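Local coordinates for protein putative xylanase (Bacteroides fragilis, PDB 2P1G) that is of unproven function, possibly a hydrolase of glycosyl bonds, though related to N-acetylmuramoyl-L-alanine amidases of a papain-like clan, at residues G193-I196 / Q201-L204; Y91-I96 / G233-R238. One frame throughout, in Å; residues are numbered along the deposited sequence.

Contact 1 (G193-I196 / Q201-L204)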
ATOM      1  N   GLY A 193       2.084  -4.139   3.724  1.00 10.19           N
ATOM      2  CA  GLY A 193       1.413  -4.990   4.722  1.00  9.50           C
ATOM      3  C   GLY A 193       1.431  -4.276   6.052  1.00  8.64           C
ATOM      4  O   GLY A 193       1.763  -3.078   6.119  1.00  8.27           O
ATOM      5  N   ILE A 194       1.094  -5.004   7.119  1.00  9.00           N
ATOM      6  CA  ILE A 194       1.015  -4.408   8.448  1.00  9.25           C
ATOM      7  C   ILE A 194       2.041  -5.101   9.359  1.00  9.42           C
ATOM      8  O   ILE A 194       2.123  -6.353   9.381  1.00  9.71           O
ATOM      9  CB  ILE A 194      -0.420  -4.568   9.024  1.00  9.93           C
ATOM     10  CG1 ILE A 194      -1.441  -3.872   8.115  1.00  9.72           C
ATOM     11  CG2 ILE A 194      -0.480  -4.004  10.467  1.00 10.51           C
ATOM     12  CD1 ILE A 194      -2.883  -4.287   8.397  1.00 11.52           C
ATOM     13  N   ALA A 195       2.794  -4.300  10.112  1.00  8.41           N
ATOM     14  CA  ALA A 195       3.805  -4.829  11.038  1.00  8.84           C
ATOM     15  C   ALA A 195       3.149  -5.585  12.183  1.00  9.23           C
ATOM     16  O   ALA A 195       2.138  -5.145  12.741  1.00  9.28           O
ATOM     17  CB  ALA A 195       4.665  -3.707  11.584  1.00  9.04           C
ATOM     18  N   ILE A 196       3.742  -6.720  12.523  1.00  9.29           N
ATOM     19  CA  ILE A 196       3.277  -7.510  13.661  1.00 10.34           C
ATOM     20  C   ILE A 196       4.472  -8.238  14.220  1.00 10.87           C
ATOM     21  O   ILE A 196       5.211  -8.883  13.473  1.00 11.28           O
ATOM     22  CB  ILE A 196       2.097  -8.474  13.325  1.00 10.07           C
ATOM     23  CG1 ILE A 196       1.647  -9.228  14.600  1.00 11.13           C
ATOM     24  CG2 ILE A 196       2.437  -9.470  12.211  1.00  9.61           C
ATOM     25  CD1 ILE A 196       0.399 -10.059  14.402  1.00 11.08           C
ATOM     26  N   GLN A 201      10.114 -11.293  16.797  1.00 12.49           N
ATOM     27  CA  GLN A 201      10.551 -10.939  15.438  1.00 11.92           C
ATOM     28  C   GLN A 201       9.528 -10.028  14.778  1.00 11.74           C
ATOM     29  O   GLN A 201       8.324 -10.190  14.990  1.00 11.18           O
ATOM     30  CB  GLN A 201      10.667 -12.189  14.591  1.00 10.77           C
ATOM     31  CG  GLN A 201      11.805 -13.139  14.946  1.00 13.17           C
ATOM     32  CD  GLN A 201      11.768 -14.414  14.107  1.00 14.10           C
ATOM     33  OE1 GLN A 201      10.685 -14.942  13.805  1.00 16.52           O
ATOM     34  NE2 GLN A 201      12.954 -14.911  13.711  1.00 16.24           N
ATOM     35  N   LEU A 202      10.010  -9.083  13.976  1.00 10.20           N
ATOM     36  CA  LEU A 202       9.133  -8.260  13.169  1.00 10.26           C
ATOM     37  C   LEU A 202       8.701  -9.059  11.938  1.00 10.20           C
ATOM     38  O   LEU A 202       9.545  -9.415  11.093  1.00 10.74           O
ATOM     39  CB  LEU A 202       9.857  -6.962  12.746  1.00  9.11           C
ATOM     40  CG  LEU A 202       9.063  -6.086  11.748  1.00  9.24           C
ATOM     41  CD1 LEU A 202       7.681  -5.660  12.285  1.00 11.21           C
ATOM     42  CD2 LEU A 202       9.881  -4.858  11.369  1.00  9.95           C
ATOM     43  N   HIS A 203       7.397  -9.352  11.865  1.00  9.58           N
ATOM     44  CA  HIS A 203       6.762 -10.028  10.725  1.00 10.97           C
ATOM     45  C   HIS A 203       5.796  -9.090   9.989  1.00 10.46           C
ATOM     46  O   HIS A 203       5.562  -7.959  10.415  1.00 10.42           O
ATOM     47  CB  HIS A 203       6.001 -11.281  11.214  1.00 10.96           C
ATOM     48  CG  HIS A 203       6.901 -12.398  11.656  1.00 14.02           C
ATOM     49  ND1 HIS A 203       7.063 -13.554  10.926  1.00 17.89           N
ATOM     50  CD2 HIS A 203       7.716 -12.517  12.732  1.00 17.56           C
ATOM     51  CE1 HIS A 203       7.937 -14.342  11.538  1.00 18.07           C
ATOM     52  NE2 HIS A 203       8.348 -13.735  12.636  1.00 15.98           N
ATOM     53  N   LEU A 204       5.244  -9.584   8.891  1.00 10.61           N
ATOM     54  CA  LEU A 204       4.310  -8.827   8.073  1.00 11.27           C
ATOM     55  C   LEU A 204       2.997  -9.564   7.955  1.00 11.58           C
ATOM     56  O   LEU A 204       2.961 -10.735   7.560  1.00 12.25           O
ATOM     57  CB  LEU A 204       4.895  -8.614   6.668  1.00 11.13           C
ATOM     58  CG  LEU A 204       4.236  -7.490   5.863  1.00 11.59           C
ATOM     59  CD1 LEU A 204       4.631  -6.110   6.401  1.00 11.40           C
ATOM     60  CD2 LEU A 204       4.666  -7.640   4.405  1.00 11.13           C
TER

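Contact 2 (Y91-I96 / G233-R238)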
ATOM      1  N   TYR A  91      -0.302   4.105  -7.858  1.00 12.40           N
ATOM      2  CA  TYR A  91       1.070   4.003  -7.356  1.00 11.92           C
ATOM      3  C   TYR A  91       1.059   4.214  -5.861  1.00 11.93           C
ATOM      4  O   TYR A  91       0.516   5.195  -5.379  1.00 12.33           O
ATOM      5  CB  TYR A  91       1.959   5.064  -7.978  1.00 12.24           C
ATOM      6  CG  TYR A  91       2.388   4.736  -9.391  1.00 11.64           C
ATOM      7  CD1 TYR A  91       3.434   3.837  -9.632  1.00 12.57           C
ATOM      8  CD2 TYR A  91       1.741   5.303 -10.471  1.00 11.62           C
ATOM      9  CE1 TYR A  91       3.834   3.530 -10.927  1.00 12.95           C
ATOM     10  CE2 TYR A  91       2.137   5.011 -11.771  1.00 11.08           C
ATOM     11  CZ  TYR A  91       3.176   4.132 -11.987  1.00 12.74           C
ATOM     12  OH  TYR A  91       3.556   3.849 -13.266  1.00 13.05           O
ATOM     13  N   ILE A  92       1.700   3.312  -5.138  1.00 12.03           N
ATOM     14  CA  ILE A  92       1.775   3.414  -3.673  1.00 12.45           C
ATOM     15  C   ILE A  92       2.426   4.695  -3.142  1.00 11.36           C
ATOM     16  O   ILE A  92       1.988   5.214  -2.124  1.00 11.10           O
ATOM     17  CB  ILE A  92       2.309   2.117  -3.067  1.00 11.74           C
ATOM     18  CG1 ILE A  92       1.318   0.990  -3.375  1.00 15.13           C
ATOM     19  CG2 ILE A  92       2.469   2.242  -1.555  1.00 13.44           C
ATOM     20  CD1 ILE A  92       1.845  -0.411  -3.071  1.00 18.83           C
ATOM     21  N   SER A  93       3.424   5.254  -3.844  1.00 11.07           N
ATOM     22  CA  SER A  93       4.000   6.536  -3.418  1.00 11.84           C
ATOM     23  C   SER A  93       2.937   7.594  -3.387  1.00 11.39           C
ATOM     24  O   SER A  93       2.909   8.435  -2.507  1.00 11.50           O
ATOM     25  CB  SER A  93       5.123   7.016  -4.347  1.00 12.31           C
ATOM     26  OG  SER A  93       6.224   6.132  -4.239  1.00 16.35           O
ATOM     27  N   ASP A  94       2.062   7.550  -4.385  1.00 11.28           N
ATOM     28  CA  ASP A  94       1.002   8.525  -4.522  1.00 11.22           C
ATOM     29  C   ASP A  94      -0.060   8.304  -3.413  1.00 10.23           C
ATOM     30  O   ASP A  94      -0.536   9.258  -2.787  1.00 10.11           O
ATOM     31  CB  ASP A  94       0.382   8.303  -5.894  1.00 11.71           C
ATOM     32  CG  ASP A  94      -0.343   9.509  -6.425  1.00 14.58           C
ATOM     33  OD1 ASP A  94      -0.313  10.612  -5.821  1.00 17.68           O
ATOM     34  OD2 ASP A  94      -0.966   9.335  -7.498  1.00 18.13           O
ATOM     35  N   TRP A  95      -0.412   7.037  -3.211  1.00  9.57           N
ATOM     36  CA  TRP A  95      -1.316   6.598  -2.152  1.00  9.12           C
ATOM     37  C   TRP A  95      -0.817   7.079  -0.785  1.00  9.58           C
ATOM     38  O   TRP A  95      -1.586   7.631   0.032  1.00  8.59           O
ATOM     39  CB  TRP A  95      -1.414   5.081  -2.192  1.00  9.95           C
ATOM     40  CG  TRP A  95      -2.424   4.435  -1.290  1.00 11.00           C
ATOM     41  CD1 TRP A  95      -3.684   4.057  -1.621  1.00 12.47           C
ATOM     42  CD2 TRP A  95      -2.234   4.053   0.081  1.00 12.56           C
ATOM     43  NE1 TRP A  95      -4.314   3.481  -0.535  1.00 13.49           N
ATOM     44  CE2 TRP A  95      -3.436   3.456   0.519  1.00 13.68           C
ATOM     45  CE3 TRP A  95      -1.158   4.150   0.978  1.00 13.94           C
ATOM     46  CZ2 TRP A  95      -3.600   2.964   1.821  1.00 13.08           C
ATOM     47  CZ3 TRP A  95      -1.320   3.664   2.266  1.00 11.94           C
ATOM     48  CH2 TRP A  95      -2.527   3.073   2.677  1.00 13.00           C
ATOM     49  N   ILE A  96       0.462   6.845  -0.534  1.00  7.85           N
ATOM     50  CA  ILE A  96       1.070   7.316   0.729  1.00  9.32           C
ATOM     51  C   ILE A  96       0.994   8.856   0.837  1.00  9.57           C
ATOM     52  O   ILE A  96       0.583   9.388   1.866  1.00  9.81           O
ATOM     53  CB  ILE A  96       2.533   6.835   0.873  1.00  8.96           C
ATOM     54  CG1 ILE A  96       2.581   5.328   1.062  1.00  9.12           C
ATOM     55  CG2 ILE A  96       3.210   7.554   2.048  1.00  9.37           C
ATOM     56  CD1 ILE A  96       3.966   4.719   0.874  1.00  8.51           C
ATOM     57  N   GLY A 233      14.306  -2.023   0.718  1.00  8.14           N
ATOM     58  CA  GLY A 233      14.088  -1.449   2.045  1.00  7.79           C
ATOM     59  C   GLY A 233      12.616  -1.310   2.342  1.00  7.33           C
ATOM     60  O   GLY A 233      11.784  -1.988   1.700  1.00  6.88           O
ATOM     61  N   ILE A 234      12.283  -0.483   3.336  1.00  6.90           N
ATOM     62  CA  ILE A 234      10.907  -0.233   3.673  1.00  7.24           C
ATOM     63  C   ILE A 234      10.618   1.226   3.975  1.00  7.39           C
ATOM     64  O   ILE A 234      11.521   1.994   4.335  1.00  7.71           O
ATOM     65  CB  ILE A 234      10.445  -1.086   4.889  1.00  7.62           C
ATOM     66  CG1 ILE A 234      11.317  -0.815   6.114  1.00  8.51           C
ATOM     67  CG2 ILE A 234      10.427  -2.607   4.520  1.00  9.06           C
ATOM     68  CD1 ILE A 234      10.779  -1.498   7.465  1.00  8.50           C
ATOM     69  N   ARG A 235       9.360   1.600   3.799  1.00  7.40           N
ATOM     70  CA  ARG A 235       8.853   2.823   4.392  1.00  7.33           C
ATOM     71  C   ARG A 235       7.881   2.396   5.491  1.00  7.57           C
ATOM     72  O   ARG A 235       7.188   1.373   5.363  1.00  7.03           O
ATOM     73  CB  ARG A 235       8.127   3.680   3.346  1.00  7.84           C
ATOM     74  CG  ARG A 235       9.065   4.108   2.180  1.00  7.61           C
ATOM     75  CD  ARG A 235       8.296   5.036   1.213  1.00  8.91           C
ATOM     76  NE  ARG A 235       7.830   6.280   1.839  1.00 10.23           N
ATOM     77  CZ  ARG A 235       7.074   7.164   1.198  1.00  9.59           C
ATOM     78  NH1 ARG A 235       6.705   6.912  -0.059  1.00  8.31           N
ATOM     79  NH2 ARG A 235       6.695   8.289   1.790  1.00  8.15           N
ATOM     80  N   VAL A 236       7.863   3.173   6.570  1.00  7.31           N
ATOM     81  CA  VAL A 236       7.042   2.861   7.754  1.00  7.81           C
ATOM     82  C   VAL A 236       6.078   4.008   7.942  1.00  8.59           C
ATOM     83  O   VAL A 236       6.504   5.176   8.062  1.00  7.62           O
ATOM     84  CB  VAL A 236       7.909   2.690   9.027  1.00  8.09           C
ATOM     85  CG1 VAL A 236       7.026   2.436  10.286  1.00  7.33           C
ATOM     86  CG2 VAL A 236       8.967   1.572   8.815  1.00  8.65           C
ATOM     87  N   LEU A 237       4.786   3.685   7.946  1.00  9.50           N
ATOM     88  CA  LEU A 237       3.747   4.678   8.182  1.00 11.00           C
ATOM     89  C   LEU A 237       2.906   4.262   9.362  1.00 10.98           C
ATOM     90  O   LEU A 237       2.811   3.066   9.662  1.00 11.19           O
ATOM     91  CB  LEU A 237       2.843   4.827   6.969  1.00 11.61           C
ATOM     92  CG  LEU A 237       3.523   4.901   5.592  1.00 14.13           C
ATOM     93  CD1 LEU A 237       2.455   4.876   4.529  1.00 19.45           C
ATOM     94  CD2 LEU A 237       4.420   6.153   5.469  1.00 15.92           C
ATOM     95  N   ARG A 238       2.281   5.235  10.017  1.00 10.58           N
ATOM     96  CA  ARG A 238       1.495   4.946  11.215  1.00 11.40           C
ATOM     97  C   ARG A 238       0.214   5.774  11.213  1.00 12.30           C
ATOM     98  O   ARG A 238       0.247   6.967  10.904  1.00 11.93           O
ATOM     99  CB  ARG A 238       2.351   5.254  12.435  1.00 10.87           C
ATOM    100  CG  ARG A 238       1.688   5.067  13.781  1.00 12.11           C
ATOM    101  CD  ARG A 238       2.731   5.283  14.895  1.00 12.08           C
ATOM    102  NE  ARG A 238       3.852   4.356  14.715  1.00 12.92           N
ATOM    103  CZ  ARG A 238       5.100   4.543  15.135  1.00 15.05           C
ATOM    104  NH1 ARG A 238       5.447   5.630  15.834  1.00 14.17           N
ATOM    105  NH2 ARG A 238       6.013   3.613  14.876  1.00 13.76           N
TER
HETATM  106  O   HOH W   1       7.829   5.240  -2.111  1.00 16.92           O
HETATM  107  O   HOH W   2       5.242   9.018  -1.237  1.00 17.45           O

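Contact 1 (G193-I196 / Q201-L204)
Ile196 and His203 face each other as a hydrogen-bonded antiparallel pair near the turn of the hairpin made by strands 189-198 and 201-208. Ile196 N donates to His203 O at 3.0 Å; in return His203 N donates to Ile196 O at 2.8 Å. Next along, Ala195 and Leu204 form a non-hydrogen-bonded pair, where Leu204 CA lies 3.6 Å from Ile194 O in a CA-H...O contact. The His203 side chain starts with CB, 3.4 Å from Ile196 O and loosely beside Ile196 CG2. Because CG stands anti to the carbonyl carbon (chi1 -71°), the ring runs back along its own strand, toward Gln201. There NE2 of His203 donates to Gln201 OE1 at 2.9 Å, with the acceptor near the ring plane, while ND1 is hydrogen-bonded to Gly217 O. Leu202 CD1 reaches Ala195 CB at 3.7 Å; Leu204 CD1 lies over the backbone of Gly193, 3.7 Å from Gly193 C. Ile196 carries its CG1 branch away from the partner strand, and its side chain touches Leu10 and Leu14 of helix 10-14. Engaged at both nitrogens, the imidazole is fixed in rotation; as modelled, both face carbonyl oxygens, which would suit a protonated ring.

Contact 2 (Y91-I96 / G233-R238)
Helix 92-101 packs against one face of the antiparallel sheet at strand 231-238, a helix-on-sheet layer in which Ile96 meets Arg235 and Leu237. These two residues, two apart on the strand and so on the same face, both direct their side chains at the helix. Leu237 CD1 presses on Ile96 CG1 at 3.5 Å, tighter than usual for two carbons, and also touches Ile96 CG2. Ile96 also lies against Arg235: Ile96 CD1 sits 3.6 Å above the guanidinium plane, offset toward its rim, and Ile96 CG2 is 3.6 Å from Arg235 NH2. With CG2 anti to its backbone N and CG1 beside that N (chi1 -68°), the two branches of Ile96 spread so that both can meet the guanidinium and Leu237. A bend at chi3 (62°) brings the guanidinium beside Ile96; its NH2 also forms a salt bridge with Asp107 of strand 106-107. No direct hydrogen bond joins the segments; two waters span the gap instead. One donates to Ser93 OG, itself also bonded to Asp188, at 2.8 Å and accepts from Arg235 NH1. The second, at the guanidinium edge, accepts from Arg235 NH1 at 2.8 Å and donates to Ser93 O at 2.7 Å.

In the fold
Both contacts are buried and reach the same curved antiparallel sheet, but the centre of contact 2 is about 6 Å from the centre of the chain, that of contact 1 about 14 Å. Their centres are about 15 Å apart and they do not touch. Contact 1 is local, pairing neighbouring strands across a short turn mainly by backbone hydrogen bonds; contact 2 joins a helix and the last strand, 137 residues apart in sequence, by side-chain packing and water bridges, one of which ends on a backbone carbonyl. Strand 177-182 connects the two, pairing with both 189-198 and 231-238. Helix 92-101 reaches both strands, since Ile92 and Trp95 touch Met192, just before the hairpin segment of contact 1.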